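Local coordinates for protein peptidoglycan glycosyltransferase (PDB 5UY7) that belongs to the penicillin-binding proteins and, in its modelled part, has the mixed sheet-and-helix fold of the clan that also includes the beta-lactamases, at residues A225-V230 against S517-D522; G445-D450 against G459-T464. All coordinates share one frame; numbering follows the deposited sequence.

Contact 1: A225-V230 against S517-D522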
ATOM      1  N   ALA A 225      -7.603  -1.247  10.762  1.00 17.12           N
ATOM      2  CA  ALA A 225      -7.079   0.043  10.326  1.00 15.85           C
ATOM      3  C   ALA A 225      -5.872   0.411  11.166  1.00 16.93           C
ATOM      4  O   ALA A 225      -5.862   0.175  12.376  1.00 17.46           O
ATOM      5  CB  ALA A 225      -8.137   1.142  10.449  1.00 16.20           C
ATOM      6  N   MET A 226      -4.857   1.005  10.537  1.00 14.60           N
ATOM      7  CA  MET A 226      -3.778   1.544  11.343  1.00 16.27           C
ATOM      8  C   MET A 226      -3.269   2.824  10.706  1.00 17.50           C
ATOM      9  O   MET A 226      -3.403   3.044   9.498  1.00 17.12           O
ATOM     10  CB  MET A 226      -2.634   0.535  11.576  1.00 22.17           C
ATOM     11  CG  MET A 226      -1.825   0.109  10.386  1.00 25.59           C
ATOM     12  SD  MET A 226      -0.590  -1.140  10.869  1.00 21.43           S
ATOM     13  CE  MET A 226       0.732  -0.157  11.546  1.00 25.11           C
ATOM     14  N   VAL A 227      -2.726   3.683  11.556  1.00 14.74           N
ATOM     15  CA  VAL A 227      -2.205   4.985  11.159  1.00 14.04           C
ATOM     16  C   VAL A 227      -0.792   5.087  11.703  1.00 16.56           C
ATOM     17  O   VAL A 227      -0.561   4.822  12.889  1.00 17.17           O
ATOM     18  CB  VAL A 227      -3.081   6.133  11.693  1.00 14.96           C
ATOM     19  CG1 VAL A 227      -2.533   7.490  11.222  1.00 14.35           C
ATOM     20  CG2 VAL A 227      -4.525   5.972  11.238  1.00 16.00           C
ATOM     21  N   VAL A 228       0.159   5.432  10.834  1.00 13.14           N
ATOM     22  CA  VAL A 228       1.569   5.512  11.199  1.00 13.48           C
ATOM     23  C   VAL A 228       2.056   6.937  10.967  1.00 16.10           C
ATOM     24  O   VAL A 228       1.811   7.519   9.904  1.00 16.15           O
ATOM     25  CB  VAL A 228       2.421   4.525  10.380  1.00 14.58           C
ATOM     26  CG1 VAL A 228       3.889   4.639  10.796  1.00 17.65           C
ATOM     27  CG2 VAL A 228       1.921   3.088  10.570  1.00 16.32           C
ATOM     28  N   ASP A 229       2.774   7.482  11.945  1.00 14.31           N
ATOM     29  CA  ASP A 229       3.457   8.760  11.764  1.00 15.05           C
ATOM     30  C   ASP A 229       4.690   8.571  10.879  1.00 17.24           C
ATOM     31  O   ASP A 229       5.609   7.826  11.233  1.00 19.76           O
ATOM     32  CB  ASP A 229       3.849   9.333  13.128  1.00 16.18           C
ATOM     33  CG  ASP A 229       4.575  10.662  13.020  1.00 24.91           C
ATOM     34  OD1 ASP A 229       3.987  11.625  12.500  1.00 27.04           O
ATOM     35  OD2 ASP A 229       5.733  10.757  13.467  1.00 31.35           O
ATOM     36  N   VAL A 230       4.714   9.263   9.735  1.00 16.49           N
ATOM     37  CA  VAL A 230       5.792   9.086   8.758  1.00 19.20           C
ATOM     38  C   VAL A 230       7.143   9.489   9.340  1.00 21.26           C
ATOM     39  O   VAL A 230       8.165   8.840   9.080  1.00 23.88           O
ATOM     40  CB  VAL A 230       5.465   9.880   7.475  1.00 17.19           C
ATOM     41  CG1 VAL A 230       6.650   9.905   6.525  1.00 22.19           C
ATOM     42  CG2 VAL A 230       4.257   9.264   6.796  1.00 19.86           C
ATOM     43  N   SER A 517     -10.218   7.285   3.129  1.00 15.90           N
ATOM     44  CA  SER A 517     -10.472   8.712   2.968  1.00 16.81           C
ATOM     45  C   SER A 517     -10.959   9.333   4.268  1.00 16.98           C
ATOM     46  O   SER A 517     -10.495  10.404   4.674  1.00 17.02           O
ATOM     47  CB  SER A 517     -11.501   8.940   1.865  1.00 17.92           C
ATOM     48  OG  SER A 517     -11.911  10.299   1.851  1.00 18.65           O
ATOM     49  N   ALA A 518     -11.910   8.673   4.928  1.00 15.70           N
ATOM     50  CA  ALA A 518     -12.461   9.203   6.168  1.00 17.03           C
ATOM     51  C   ALA A 518     -11.391   9.286   7.248  1.00 17.99           C
ATOM     52  O   ALA A 518     -11.256  10.307   7.929  1.00 16.64           O
ATOM     53  CB  ALA A 518     -13.635   8.334   6.626  1.00 18.57           C
ATOM     54  N   ILE A 519     -10.603   8.225   7.413  1.00 14.87           N
ATOM     55  CA  ILE A 519      -9.597   8.240   8.467  1.00 14.49           C
ATOM     56  C   ILE A 519      -8.512   9.260   8.159  1.00 14.96           C
ATOM     57  O   ILE A 519      -8.085  10.011   9.040  1.00 15.20           O
ATOM     58  CB  ILE A 519      -9.014   6.834   8.682  1.00 15.82           C
ATOM     59  CG1 ILE A 519     -10.099   5.919   9.242  1.00 15.72           C
ATOM     60  CG2 ILE A 519      -7.783   6.917   9.587  1.00 15.56           C
ATOM     61  CD1 ILE A 519      -9.679   4.442   9.361  1.00 17.31           C
ATOM     62  N   ALA A 520      -8.034   9.291   6.908  1.00 15.29           N
ATOM     63  CA  ALA A 520      -6.987  10.241   6.546  1.00 14.07           C
ATOM     64  C   ALA A 520      -7.464  11.680   6.723  1.00 16.34           C
ATOM     65  O   ALA A 520      -6.768  12.510   7.321  1.00 16.02           O
ATOM     66  CB  ALA A 520      -6.534   9.999   5.104  1.00 14.49           C
ATOM     67  N   GLY A 521      -8.645  11.995   6.197  1.00 14.45           N
ATOM     68  CA  GLY A 521      -9.155  13.354   6.316  1.00 16.33           C
ATOM     69  C   GLY A 521      -9.431  13.753   7.755  1.00 17.06           C
ATOM     70  O   GLY A 521      -9.078  14.859   8.187  1.00 16.79           O
ATOM     71  N   ASP A 522     -10.074  12.861   8.512  1.00 14.74           N
ATOM     72  CA  ASP A 522     -10.370  13.167   9.908  1.00 15.30           C
ATOM     73  C   ASP A 522      -9.084  13.392  10.686  1.00 15.20           C
ATOM     74  O   ASP A 522      -9.033  14.255  11.574  1.00 17.47           O
ATOM     75  CB  ASP A 522     -11.177  12.044  10.560  1.00 16.41           C
ATOM     76  CG  ASP A 522     -12.621  11.985  10.091  1.00 24.99           C
ATOM     77  OD1 ASP A 522     -13.073  12.876   9.337  1.00 24.84           O
ATOM     78  OD2 ASP A 522     -13.324  11.036  10.503  1.00 20.72           O
TER

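Contact 2: G445-D450 against G459-T464. With SO4 (sulfate ion), chain B.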
ATOM      1  N   GLY A 445      -9.448   9.957 -13.869  1.00 28.32           N
ATOM      2  CA  GLY A 445      -8.570   9.139 -14.674  1.00 28.58           C
ATOM      3  C   GLY A 445      -7.934   7.988 -13.922  1.00 26.92           C
ATOM      4  O   GLY A 445      -7.469   7.030 -14.556  1.00 26.81           O
ATOM      5  N   GLY A 446      -7.899   8.060 -12.588  1.00 22.73           N
ATOM      6  CA  GLY A 446      -7.390   6.968 -11.781  1.00 21.27           C
ATOM      7  C   GLY A 446      -8.507   6.010 -11.400  1.00 24.11           C
ATOM      8  O   GLY A 446      -9.680   6.271 -11.645  1.00 29.36           O
ATOM      9  N   THR A 447      -8.128   4.896 -10.774  1.00 21.79           N
ATOM     10  CA  THR A 447      -9.089   3.824 -10.543  1.00 18.68           C
ATOM     11  C   THR A 447      -9.722   3.843  -9.158  1.00 20.17           C
ATOM     12  O   THR A 447     -10.633   3.043  -8.914  1.00 24.67           O
ATOM     13  CB  THR A 447      -8.439   2.456 -10.770  1.00 28.86           C
ATOM     14  OG1 THR A 447      -7.314   2.316  -9.901  1.00 28.64           O
ATOM     15  CG2 THR A 447      -7.997   2.301 -12.225  1.00 32.61           C
ATOM     16  N   SER A 448      -9.293   4.730  -8.261  1.00 20.42           N
ATOM     17  CA  SER A 448      -9.797   4.752  -6.884  1.00 18.64           C
ATOM     18  C   SER A 448     -10.241   6.152  -6.479  1.00 20.53           C
ATOM     19  O   SER A 448      -9.767   6.706  -5.483  1.00 19.36           O
ATOM     20  CB  SER A 448      -8.730   4.223  -5.927  1.00 19.63           C
ATOM     21  OG  SER A 448      -8.399   2.878  -6.256  1.00 22.41           O
ATOM     22  N   PRO A 449     -11.193   6.744  -7.203  1.00 21.09           N
ATOM     23  CA  PRO A 449     -11.625   8.102  -6.843  1.00 22.11           C
ATOM     24  C   PRO A 449     -12.329   8.170  -5.497  1.00 22.32           C
ATOM     25  O   PRO A 449     -12.363   9.250  -4.884  1.00 23.66           O
ATOM     26  CB  PRO A 449     -12.571   8.480  -7.991  1.00 24.36           C
ATOM     27  CG  PRO A 449     -13.130   7.173  -8.439  1.00 27.19           C
ATOM     28  CD  PRO A 449     -11.994   6.190  -8.312  1.00 22.90           C
ATOM     29  N   ASP A 450     -12.869   7.055  -5.010  1.00 23.53           N
ATOM     30  CA  ASP A 450     -13.532   7.030  -3.712  1.00 25.77           C
ATOM     31  C   ASP A 450     -12.555   7.149  -2.554  1.00 21.87           C
ATOM     32  O   ASP A 450     -13.001   7.286  -1.404  1.00 23.00           O
ATOM     33  CB  ASP A 450     -14.355   5.747  -3.549  1.00 28.09           C
ATOM     34  CG  ASP A 450     -15.628   5.754  -4.381  1.00 49.51           C
ATOM     35  OD1 ASP A 450     -15.852   6.726  -5.130  1.00 56.18           O
ATOM     36  OD2 ASP A 450     -16.409   4.786  -4.278  1.00 62.77           O
ATOM     37  N   GLY A 459      -2.610  10.113  -1.783  1.00 14.69           N
ATOM     38  CA  GLY A 459      -2.397   9.077  -2.778  1.00 13.35           C
ATOM     39  C   GLY A 459      -2.279   7.738  -2.091  1.00 14.26           C
ATOM     40  O   GLY A 459      -1.969   7.658  -0.899  1.00 15.87           O
ATOM     41  N   GLY A 460      -2.525   6.685  -2.860  1.00 13.85           N
ATOM     42  CA  GLY A 460      -2.456   5.342  -2.315  1.00 14.80           C
ATOM     43  C   GLY A 460      -2.923   4.333  -3.346  1.00 15.33           C
ATOM     44  O   GLY A 460      -3.135   4.666  -4.515  1.00 18.32           O
ATOM     45  N   LYS A 461      -3.090   3.093  -2.884  1.00 13.54           N
ATOM     46  CA  LYS A 461      -3.501   2.004  -3.760  1.00 15.20           C
ATOM     47  C   LYS A 461      -4.490   1.082  -3.073  1.00 19.72           C
ATOM     48  O   LYS A 461      -4.333   0.748  -1.893  1.00 17.97           O
ATOM     49  CB  LYS A 461      -2.306   1.146  -4.206  1.00 23.08           C
ATOM     50  CG  LYS A 461      -1.606   1.620  -5.438  1.00 25.85           C
ATOM     51  CD  LYS A 461      -2.516   1.670  -6.648  1.00 17.03           C
ATOM     52  CE  LYS A 461      -2.798   0.305  -7.225  1.00 28.88           C
ATOM     53  NZ  LYS A 461      -3.832   0.419  -8.272  1.00 36.37           N
ATOM     54  N   SER A 462      -5.476   0.642  -3.845  1.00 19.44           N
ATOM     55  CA  SER A 462      -6.394  -0.407  -3.431  0.63 20.41           C
ATOM     56  C   SER A 462      -5.866  -1.766  -3.872  1.00 20.12           C
ATOM     57  O   SER A 462      -5.078  -1.880  -4.817  1.00 21.48           O
ATOM     58  CB  SER A 462      -7.782  -0.179  -4.032  0.63 23.45           C
ATOM     59  OG  SER A 462      -7.758  -0.372  -5.434  0.63 22.87           O
ATOM     60  N   GLY A 463      -6.308  -2.799  -3.167  1.00 19.42           N
ATOM     61  CA  GLY A 463      -5.994  -4.168  -3.541  1.00 21.90           C
ATOM     62  C   GLY A 463      -7.101  -5.079  -3.067  1.00 25.01           C
ATOM     63  O   GLY A 463      -7.780  -4.791  -2.077  1.00 21.08           O
ATOM     64  N   THR A 464      -7.296  -6.185  -3.787  1.00 24.68           N
ATOM     65  CA  THR A 464      -8.321  -7.155  -3.428  1.00 27.24           C
ATOM     66  C   THR A 464      -7.716  -8.550  -3.369  1.00 30.04           C
ATOM     67  O   THR A 464      -6.945  -8.940  -4.249  1.00 29.24           O
ATOM     68  CB  THR A 464      -9.485  -7.142  -4.426  1.00 36.32           C
ATOM     69  OG1 THR A 464      -9.012  -7.547  -5.714  1.00 47.02           O
ATOM     70  CG2 THR A 464     -10.083  -5.754  -4.534  1.00 32.27           C
TER
HETATM   71  S   SO4 B 701      -8.079  -3.782  -7.346  1.00 36.53           S
HETATM   72  O1  SO4 B 701      -8.196  -3.242  -5.988  1.00 39.48           O
HETATM   73  O2  SO4 B 701      -8.210  -2.704  -8.319  1.00 40.28           O
HETATM   74  O3  SO4 B 701      -9.149  -4.755  -7.546  1.00 46.73           O
HETATM   75  O4  SO4 B 701      -6.806  -4.457  -7.566  1.00 36.34           O
HETATM   76  O   HOH W   1      -4.717   2.777  -9.597  1.00 22.54           O
HETATM   77  O   HOH W   2     -10.136   1.021  -6.211  1.00 37.37           O
HETATM   78  O   HOH W   3      -7.844  -0.111  -8.797  1.00 43.48           O
HETATM   79  O   HOH W   4      -5.964   1.792  -6.564  1.00 20.39           O

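Contact 1: A225-V230 against S517-D522
Ile519 of helix 509-526 lies against Ala225 and Val227 of strand 222-229, joining a late helix to the five-stranded antiparallel sheet of the penicillin-binding protein fold. All three side chains are buried, and the segments meet through them alone, 106 Å² being buried in total.

The contact is apolar, and the two branches of Ile519 divide it. The short branch, CG2, meets Val227 CG2 at 3.8 Å. The long branch runs on to the other strand residue, where Ile519 CD1 rests on Ala225 CB, also at 3.8 Å. Because CD1 is extended from CA (chi2 174°), the ethyl arm reaches away from the helix backbone, and one isoleucine spans two residues that the strand places on the same face. Val227 supplies CG2, the methyl anti to its carbonyl carbon, and its side chain crosses that of Ile519 obliquely. The backbones stay well apart, with Val227 CA and Ala520 CA 8.5 Å from each other, leaving the gap to be bridged by side chains. Ile519 extends the same packing to Val494 and Val496 on the adjacent strand 492-499, and Val227 also touches Ile203 of helix 201-217. Met226 points to the other face of the sheet, where it packs on Phe391 and Ala394 of helix 390-401; the strand is thus covered by helices on both faces.

Polar interactions run within the elements and to their neighbours. Backbone bonds tie Met226 to Ala495 and Ala225 to Val239, fixing the strand between its two sheet partners. In the helix, Gly521 N donates to Ser517 O at 2.9 Å. One turn beyond Ala518, the carboxylate of Asp522 is divided between two partners: OD1 forms a salt bridge with Arg525 NH2, while OD2 accepts a hydrogen bond from Asn210 ND2 of helix 201-217.

Contact 2: G445-D450 against G459-T464
On strand 459-466, Lys461 and Ser462, which with Gly463 form a sequence consistent with the K(T/S)G-type motif of penicillin-binding proteins, face Thr447 and Ser448 of a loop across a layer of water. Thr447 OG1 and Lys461 NZ are 4.3 Å apart and joined by water 1, which lies 2.7 Å from Thr447 OG1 and accepts from Lys461 NZ at 2.8 Å. The lysine starts away from the loop, but its first three torsions all turn the same way (chi1 -88°, chi2 -60°, chi3 -76°), curling NZ back towards it. There NZ is also hydrogen-bonded to Ser324 OG, and the side chain touches Ser270. Ser270 probably belongs to an SxxK motif and Ser324 to an (S/Y)xN-type motif, so Lys461 would join elements of all three.

Water 4 accepts from Lys461 NZ at 3.1 Å and from Ser462 N at 3.0 Å, and is hydrogen-bonded to Ser448 OG. Ser462 has two conformers; in the one described its OG donates to O1 of a sulfate, probably from the crystallisation liquor, at 3.0 Å. Water 3 connects Thr447 OG1 to the same ion, donating to O2. Ser270 OG is hydrogen-bonded to the sulfate too, while Thr464 OG1 adds a weak bond.

Ser448 is tied by backbone to Val441 of helix 428-442, Lys461 packs on its Leu438, and strand 459-466 pairs with strand 477-485, whose Phe481 touches both Ser448 and Ser462.

Both contacts reach the same antiparallel sheet, but at different places across it: 225-230 belongs to an inner strand, 459-464 to an outermost one. Contact 1 is core, made entirely of aliphatic groups between strand and helix. Contact 2 is only partly buried; there hydroxyls and an amine meet mainly through water and a sulfate ion, as suits the edge of a probable active site. The centres of contact 1 and contact 2 lie about 16 Å apart. Helix 509-526 brings them together: besides its role in contact 1, its Ser517 CB packs on Asp450 O at 4.0 Å, and Asp450 also touches Gln510 and Pro514 of that helix.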